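Long-range contacts in protein DOA1 (Saccharomyces cerevisiae, PDB 3ODT), which probably binds ubiquitin through its WD40 beta-propeller domain and is linked to the regulation of F-box protein turnover: residues 55-64 against 76-87; 150-158 against 169-177. All blocks are in the same frame, centred on the assembly; numbering follows the deposited sequence.

Contact 1 of 2, residues 55-64 against 76-87; sequences VYTGQGFLNS and FGGKDTMINGVP
Y56 lays one face of its ring over F76. Y56 CB lies 3.9 Å from F76 CZ and touches V86 CG1. Y56 CG is anti to the backbone N (chi1 171°), which carries the ring out over F76: Y56 CG comes 3.6 Å from F76 CZ, Y56 CD1 rests on F76 CZ, and Y56 CD2 meets F76 CE2 at 3.5 Å. Farther out, Y56 CE1 and CE2 lie by F76 CE2, and Y56 CZ is still 3.9 Å from F76 CE2. The two planes are inclined at 46°. L62 joins from the next strand, its CD1 3.9 Å from F76 CD2, while V55 CG2 packs on V86 CG2.

Backbone bonds fix the hairpin beside these rings. G77 O is gripped twice, by N63 N at 2.8 Å and by S64 N at 3.1 Å, which makes a classic beta bulge; G77 N returns a bond to S64 O, and K79 N bonds F61 O at the open end of the hairpin. S64 OG bonds V107 O of the following sheet. This is the blade-to-blade crossover of a beta propeller: the outermost strand 50-57 of one blade hands on to the innermost strand 62-68 of the next.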
# COMPACT_ATOMS: atom_id res chain seq x y z
N VAL A 55 3.42 11.33 15.36
CA VAL A 55 3.71 12.57 14.65
C VAL A 55 2.43 13.28 14.23
O VAL A 55 2.47 14.45 13.84
CB VAL A 55 4.63 12.34 13.43
CG1 VAL A 55 6.03 11.88 13.92
CG2 VAL A 55 4.04 11.37 12.46
N TYR A 56 1.30 12.60 14.36
CA TYR A 56 -0.01 13.23 14.12
C TYR A 56 -1.11 12.43 14.82
O TYR A 56 -1.11 11.22 14.79
CB TYR A 56 -0.33 13.31 12.61
CG TYR A 56 -1.76 13.76 12.33
CD1 TYR A 56 -2.07 15.10 12.13
CD2 TYR A 56 -2.80 12.84 12.28
CE1 TYR A 56 -3.39 15.49 11.88
CE2 TYR A 56 -4.09 13.21 12.01
CZ TYR A 56 -4.39 14.53 11.81
OH TYR A 56 -5.71 14.88 11.58
N THR A 57 -2.05 13.15 15.42
CA THR A 57 -3.25 12.55 15.99
C THR A 57 -4.47 13.31 15.53
O THR A 57 -4.49 14.55 15.52
CB THR A 57 -3.27 12.62 17.52
OG1 THR A 57 -2.06 12.09 18.05
CG2 THR A 57 -4.41 11.78 18.04
N GLY A 58 -5.50 12.53 15.19
CA GLY A 58 -6.84 13.05 14.90
C GLY A 58 -7.87 12.02 15.31
O GLY A 58 -7.51 10.92 15.76
N GLN A 59 -9.15 12.35 15.19
CA GLN A 59 -10.18 11.39 15.58
C GLN A 59 -10.53 10.39 14.48
O GLN A 59 -10.91 9.24 14.76
CB GLN A 59 -11.43 12.12 16.10
CG GLN A 59 -11.23 12.69 17.51
CD GLN A 59 -10.64 11.64 18.50
OE1 GLN A 59 -11.13 10.51 18.60
NE2 GLN A 59 -9.56 12.02 19.22
N GLY A 60 -10.39 10.79 13.22
CA GLY A 60 -10.83 9.91 12.16
C GLY A 60 -9.89 8.75 11.92
O GLY A 60 -8.68 8.87 12.07
N PHE A 61 -10.46 7.64 11.48
CA PHE A 61 -9.69 6.46 11.14
C PHE A 61 -8.74 6.84 10.01
O PHE A 61 -9.14 7.54 9.06
CB PHE A 61 -10.60 5.34 10.65
CG PHE A 61 -11.60 4.86 11.65
CD1 PHE A 61 -11.51 5.18 13.00
CD2 PHE A 61 -12.66 4.07 11.22
CE1 PHE A 61 -12.46 4.72 13.90
CE2 PHE A 61 -13.60 3.61 12.12
CZ PHE A 61 -13.49 3.93 13.46
N LEU A 62 -7.51 6.38 10.11
CA LEU A 62 -6.53 6.54 9.04
C LEU A 62 -6.32 5.17 8.39
O LEU A 62 -6.07 4.16 9.08
CB LEU A 62 -5.23 7.13 9.56
CG LEU A 62 -5.32 8.53 10.16
CD1 LEU A 62 -3.98 8.99 10.66
CD2 LEU A 62 -5.87 9.48 9.11
N ASN A 63 -6.44 5.16 7.06
CA ASN A 63 -6.42 3.95 6.25
C ASN A 63 -5.32 3.85 5.22
O ASN A 63 -5.06 2.77 4.70
CB ASN A 63 -7.78 3.78 5.58
CG ASN A 63 -8.87 3.47 6.58
OD1 ASN A 63 -8.70 2.60 7.43
ND2 ASN A 63 -10.00 4.20 6.51
N SER A 64 -4.65 4.96 4.95
CA SER A 64 -3.62 5.00 3.93
C SER A 64 -2.49 5.96 4.33
O SER A 64 -2.70 6.98 5.02
CB SER A 64 -4.25 5.39 2.59
OG SER A 64 -4.90 6.64 2.68
N PHE A 76 -1.12 11.03 4.53
CA PHE A 76 -2.00 10.06 5.13
C PHE A 76 -3.46 10.49 4.95
O PHE A 76 -3.78 11.68 4.85
CB PHE A 76 -1.66 9.86 6.62
CG PHE A 76 -1.56 11.14 7.39
CD1 PHE A 76 -0.38 11.85 7.44
CD2 PHE A 76 -2.66 11.64 8.06
CE1 PHE A 76 -0.30 13.03 8.12
CE2 PHE A 76 -2.55 12.83 8.78
CZ PHE A 76 -1.37 13.50 8.81
N GLY A 77 -4.34 9.51 4.89
CA GLY A 77 -5.75 9.80 4.72
C GLY A 77 -6.61 8.67 5.25
O GLY A 77 -6.13 7.59 5.62
N GLY A 78 -7.90 8.95 5.31
CA GLY A 78 -8.84 7.96 5.79
C GLY A 78 -10.26 8.47 5.75
O GLY A 78 -10.67 9.17 4.79
N LYS A 79 -10.99 8.18 6.82
CA LYS A 79 -12.44 8.33 6.80
C LYS A 79 -12.87 9.79 6.68
O LYS A 79 -13.97 10.07 6.20
CB LYS A 79 -13.10 7.68 8.02
CG LYS A 79 -13.38 6.18 7.82
CD LYS A 79 -14.41 5.90 6.68
CE LYS A 79 -15.86 6.03 7.14
NZ LYS A 79 -16.19 4.98 8.16
N ASP A 80 -12.07 10.74 7.14
CA ASP A 80 -12.55 12.12 7.09
C ASP A 80 -12.45 12.76 5.70
O ASP A 80 -12.81 13.91 5.53
CB ASP A 80 -11.95 12.96 8.22
CG ASP A 80 -10.61 13.52 7.89
OD1 ASP A 80 -10.03 14.22 8.75
OD2 ASP A 80 -10.14 13.26 6.78
N THR A 81 -11.96 11.99 4.72
CA THR A 81 -11.96 12.41 3.31
C THR A 81 -10.79 13.31 2.88
O THR A 81 -10.66 13.64 1.70
CB THR A 81 -13.28 13.11 2.93
OG1 THR A 81 -13.26 14.46 3.41
CG2 THR A 81 -14.47 12.38 3.54
N MSE A 82 -9.91 13.62 3.83
CA MSE A 82 -8.78 14.49 3.59
C MSE A 82 -7.48 13.73 3.41
O MSE A 82 -7.33 12.63 3.91
CB MSE A 82 -8.60 15.44 4.79
CG MSE A 82 -9.89 16.11 5.30
SE MSE A 82 -10.64 17.23 3.90
CE MSE A 82 -12.43 17.62 4.53
N ILE A 83 -6.54 14.34 2.70
CA ILE A 83 -5.17 13.83 2.70
C ILE A 83 -4.33 14.91 3.40
O ILE A 83 -4.36 16.07 2.99
CB ILE A 83 -4.62 13.54 1.30
CG1 ILE A 83 -5.45 12.45 0.62
CG2 ILE A 83 -3.15 13.12 1.40
CD1 ILE A 83 -5.31 12.49 -0.88
N ASN A 84 -3.64 14.57 4.48
CA ASN A 84 -2.77 15.51 5.15
C ASN A 84 -1.32 15.05 5.06
O ASN A 84 -1.04 13.88 4.74
CB ASN A 84 -3.21 15.73 6.60
CG ASN A 84 -4.57 16.37 6.69
OD1 ASN A 84 -4.75 17.58 6.44
ND2 ASN A 84 -5.54 15.58 7.08
N GLY A 85 -0.41 15.96 5.35
CA GLY A 85 0.99 15.64 5.36
C GLY A 85 1.65 16.26 6.56
O GLY A 85 1.34 17.38 6.97
N VAL A 86 2.56 15.50 7.15
CA VAL A 86 3.40 16.02 8.23
C VAL A 86 4.86 15.67 8.02
O VAL A 86 5.18 14.64 7.41
CB VAL A 86 2.99 15.48 9.62
CG1 VAL A 86 1.58 15.95 9.98
CG2 VAL A 86 3.10 13.98 9.69
N PRO A 87 5.75 16.52 8.54
CA PRO A 87 7.18 16.23 8.46
C PRO A 87 7.57 15.12 9.43
O PRO A 87 6.78 14.71 10.27
CB PRO A 87 7.84 17.56 8.84
CG PRO A 87 6.83 18.26 9.67
CD PRO A 87 5.50 17.87 9.08

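Contact 2 of 2, residues 150-158 against 169-177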
# COMPACT_ATOMS: atom_id res chain seq x y z
N VAL A 150 0.68 5.14 -10.10
CA VAL A 150 1.24 5.79 -11.25
C VAL A 150 1.92 4.72 -12.13
O VAL A 150 2.76 3.94 -11.66
CB VAL A 150 2.29 6.83 -10.83
CG1 VAL A 150 3.01 7.40 -12.06
CG2 VAL A 150 1.63 7.95 -10.03
N VAL A 151 1.56 4.68 -13.40
CA VAL A 151 2.24 3.83 -14.38
C VAL A 151 3.44 4.58 -14.96
O VAL A 151 4.56 4.09 -14.97
CB VAL A 151 1.27 3.41 -15.47
CG1 VAL A 151 2.01 2.66 -16.59
CG2 VAL A 151 0.17 2.52 -14.88
N SER A 152 3.19 5.80 -15.42
CA SER A 152 4.23 6.65 -15.99
C SER A 152 3.94 8.13 -15.68
O SER A 152 2.92 8.68 -16.15
CB SER A 152 4.29 6.46 -17.50
OG SER A 152 5.12 7.46 -18.08
N PHE A 153 4.82 8.77 -14.91
CA PHE A 153 4.60 10.18 -14.58
C PHE A 153 4.72 11.03 -15.85
O PHE A 153 4.00 12.01 -16.01
CB PHE A 153 5.55 10.69 -13.47
CG PHE A 153 6.87 11.18 -13.97
CD1 PHE A 153 7.05 12.52 -14.29
CD2 PHE A 153 7.92 10.30 -14.15
CE1 PHE A 153 8.25 12.97 -14.77
CE2 PHE A 153 9.15 10.74 -14.63
CZ PHE A 153 9.32 12.07 -14.94
N SER A 154 5.58 10.64 -16.78
CA SER A 154 5.81 11.45 -17.97
C SER A 154 4.70 11.31 -19.02
O SER A 154 4.46 12.23 -19.78
CB SER A 154 7.16 11.12 -18.58
OG SER A 154 7.15 9.84 -19.19
N GLU A 155 4.03 10.16 -19.07
CA GLU A 155 2.91 10.00 -20.00
C GLU A 155 1.57 10.26 -19.32
O GLU A 155 0.52 10.13 -19.94
CB GLU A 155 2.89 8.58 -20.56
CG GLU A 155 4.11 8.20 -21.37
CD GLU A 155 4.02 6.80 -21.96
OE1 GLU A 155 3.21 6.59 -22.89
OE2 GLU A 155 4.74 5.89 -21.49
N ASN A 156 1.61 10.62 -18.04
CA ASN A 156 0.40 10.78 -17.24
C ASN A 156 -0.48 9.56 -17.34
O ASN A 156 -1.68 9.68 -17.59
CB ASN A 156 -0.37 12.03 -17.67
CG ASN A 156 0.42 13.27 -17.42
OD1 ASN A 156 0.98 13.45 -16.35
ND2 ASN A 156 0.49 14.14 -18.42
N LYS A 157 0.10 8.38 -17.13
CA LYS A 157 -0.69 7.15 -17.14
C LYS A 157 -0.79 6.59 -15.74
O LYS A 157 0.20 6.54 -15.01
CB LYS A 157 -0.05 6.11 -18.08
CG LYS A 157 -0.30 6.43 -19.53
CD LYS A 157 0.32 5.37 -20.47
CE LYS A 157 -0.16 5.57 -21.90
NZ LYS A 157 0.48 4.61 -22.83
N PHE A 158 -2.00 6.20 -15.38
CA PHE A 158 -2.35 5.79 -14.03
C PHE A 158 -3.14 4.50 -14.12
O PHE A 158 -3.80 4.21 -15.14
CB PHE A 158 -3.17 6.87 -13.34
CG PHE A 158 -2.58 8.25 -13.52
CD1 PHE A 158 -1.39 8.56 -12.91
CD2 PHE A 158 -3.18 9.19 -14.35
CE1 PHE A 158 -0.81 9.80 -13.10
CE2 PHE A 158 -2.59 10.41 -14.55
CZ PHE A 158 -1.41 10.72 -13.91
N LEU A 169 -6.78 1.53 -16.81
CA LEU A 169 -5.62 2.31 -17.19
C LEU A 169 -6.10 3.64 -17.76
O LEU A 169 -7.03 3.68 -18.58
CB LEU A 169 -4.83 1.54 -18.23
CG LEU A 169 -3.66 2.27 -18.90
CD1 LEU A 169 -2.55 2.56 -17.90
CD2 LEU A 169 -3.11 1.45 -20.07
N TRP A 170 -5.50 4.73 -17.30
CA TRP A 170 -5.91 6.09 -17.60
C TRP A 170 -4.76 6.81 -18.25
O TRP A 170 -3.60 6.52 -17.97
CB TRP A 170 -6.20 6.82 -16.28
CG TRP A 170 -7.20 6.19 -15.41
CD1 TRP A 170 -7.03 5.07 -14.65
CD2 TRP A 170 -8.55 6.63 -15.19
NE1 TRP A 170 -8.20 4.78 -13.98
CE2 TRP A 170 -9.14 5.72 -14.29
CE3 TRP A 170 -9.31 7.72 -15.66
CZ2 TRP A 170 -10.44 5.87 -13.84
CZ3 TRP A 170 -10.61 7.85 -15.21
CH2 TRP A 170 -11.16 6.94 -14.29
N GLN A 171 -5.08 7.78 -19.10
CA GLN A 171 -4.10 8.76 -19.53
C GLN A 171 -4.73 10.12 -19.32
O GLN A 171 -5.85 10.38 -19.76
CB GLN A 171 -3.67 8.55 -20.96
CG GLN A 171 -2.58 9.52 -21.40
CD GLN A 171 -1.82 9.04 -22.61
OE1 GLN A 171 -2.41 8.57 -23.60
NE2 GLN A 171 -0.50 9.21 -22.57
N ASN A 172 -4.04 10.98 -18.57
CA ASN A 172 -4.65 12.22 -18.10
C ASN A 172 -5.78 11.87 -17.13
O ASN A 172 -5.57 11.17 -16.15
CB ASN A 172 -5.19 13.03 -19.28
CG ASN A 172 -4.08 13.59 -20.15
OD1 ASN A 172 -2.97 13.82 -19.69
ND2 ASN A 172 -4.39 13.82 -21.42
N ASP A 173 -6.99 12.36 -17.41
CA ASP A 173 -8.16 11.95 -16.65
C ASP A 173 -9.16 11.10 -17.43
O ASP A 173 -10.33 11.00 -17.03
CB ASP A 173 -8.86 13.18 -16.05
CG ASP A 173 -9.40 14.12 -17.09
OD1 ASP A 173 -9.16 13.89 -18.29
OD2 ASP A 173 -10.08 15.09 -16.69
N LYS A 174 -8.69 10.46 -18.49
CA LYS A 174 -9.54 9.60 -19.30
C LYS A 174 -9.12 8.14 -19.23
O LYS A 174 -7.97 7.80 -19.27
CB LYS A 174 -9.54 10.07 -20.75
CG LYS A 174 -9.99 11.53 -20.84
CD LYS A 174 -10.17 12.05 -22.24
CE LYS A 174 -10.70 13.50 -22.21
NZ LYS A 174 -9.96 14.36 -21.24
N VAL A 175 -10.10 7.25 -19.14
CA VAL A 175 -9.80 5.83 -19.17
C VAL A 175 -9.45 5.50 -20.61
O VAL A 175 -10.19 5.86 -21.54
CB VAL A 175 -11.02 4.99 -18.78
CG1 VAL A 175 -10.70 3.51 -18.91
CG2 VAL A 175 -11.50 5.36 -17.38
N ILE A 176 -8.34 4.79 -20.80
CA ILE A 176 -7.96 4.34 -22.15
C ILE A 176 -8.05 2.83 -22.30
O ILE A 176 -8.13 2.33 -23.42
CB ILE A 176 -6.54 4.85 -22.56
CG1 ILE A 176 -5.46 4.36 -21.59
CG2 ILE A 176 -6.55 6.38 -22.64
CD1 ILE A 176 -4.04 4.59 -22.09
N LYS A 177 -8.09 2.13 -21.19
CA LYS A 177 -8.33 0.68 -21.23
C LYS A 177 -8.92 0.16 -19.92
O LYS A 177 -8.52 0.59 -18.84
CB LYS A 177 -7.02 -0.04 -21.51
CG LYS A 177 -7.19 -1.54 -21.80
CD LYS A 177 -5.88 -2.15 -22.29
CE LYS A 177 -6.04 -3.60 -22.67
NZ LYS A 177 -6.85 -3.84 -23.91
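F158 and W170 face each other as a hydrogen-bonded pair in the antiparallel hairpin formed by the second and third strands of a WD40 propeller blade. W170 N gives to F158 O at 2.8 Å, and F158 N gives to W170 O at 3.1 Å. Their side chains share the buried face, where both also touch L138 of the preceding blade. The indole meets F158 O with its edge, W170 CD1 being 3.4 Å from that oxygen, while V175 CG2 lies over one indole face. W170 NE1 bonds T160 OG1, consistent with the Trp-Ser/Thr link of the WD40 structural tetrad. The F158 ring is likewise met in its plane, with N172 O 3.5 Å from F158 CE2, and N156 C sits above one of its faces.

The other face, carrying K157 and Q171, is looser and nearer solvent. Q171 extends with CG anti to the backbone N (chi1 -177°), taking its amide across to E155 O in the loop before strand 157-162; the Q171 NE2 to E155 O bond is 3.0 Å long, nearly straight at 168°, on a lone pair of the carbonyl and in the plane of the amide. K157 runs out extended beside this amide, its CE 3.7 Å from Q171 NE2, toward a weak salt bridge with E155. Where that loop meets the turn 171-174, the side-chain amides of N156 and N172 only brush, their planes 42° apart, though N172 N bonds N156 O. An alanine in place of Q171 would probably leave E155 O without its side-chain mate and K157 without the amide along one part of its chain. The outermost strand 174-179 touches this lysine as well: I176 CD1 stands 4.0 Å from K157 CE.

Overall arrangement
Along the chain, contact 1 is complete well before contact 2 begins, and the two never touch: their centres are 26 Å apart and their nearest atoms about 12 Å. Each belongs to the ring of seven four-stranded antiparallel sheets. Contact 1 spans two neighbouring blades, reaching from the last strand of the sheet 21-57 into the sheet that begins with strand 62-68. Contact 2 stays within the sheet 145-179, and the sheet 107-139 stands between the two sites. Contact 1 thus combines pairing within a blade with packing between blades, while contact 2 lies within one blade; both are parts of the closed propeller, probably the ubiquitin-binding unit of this protein.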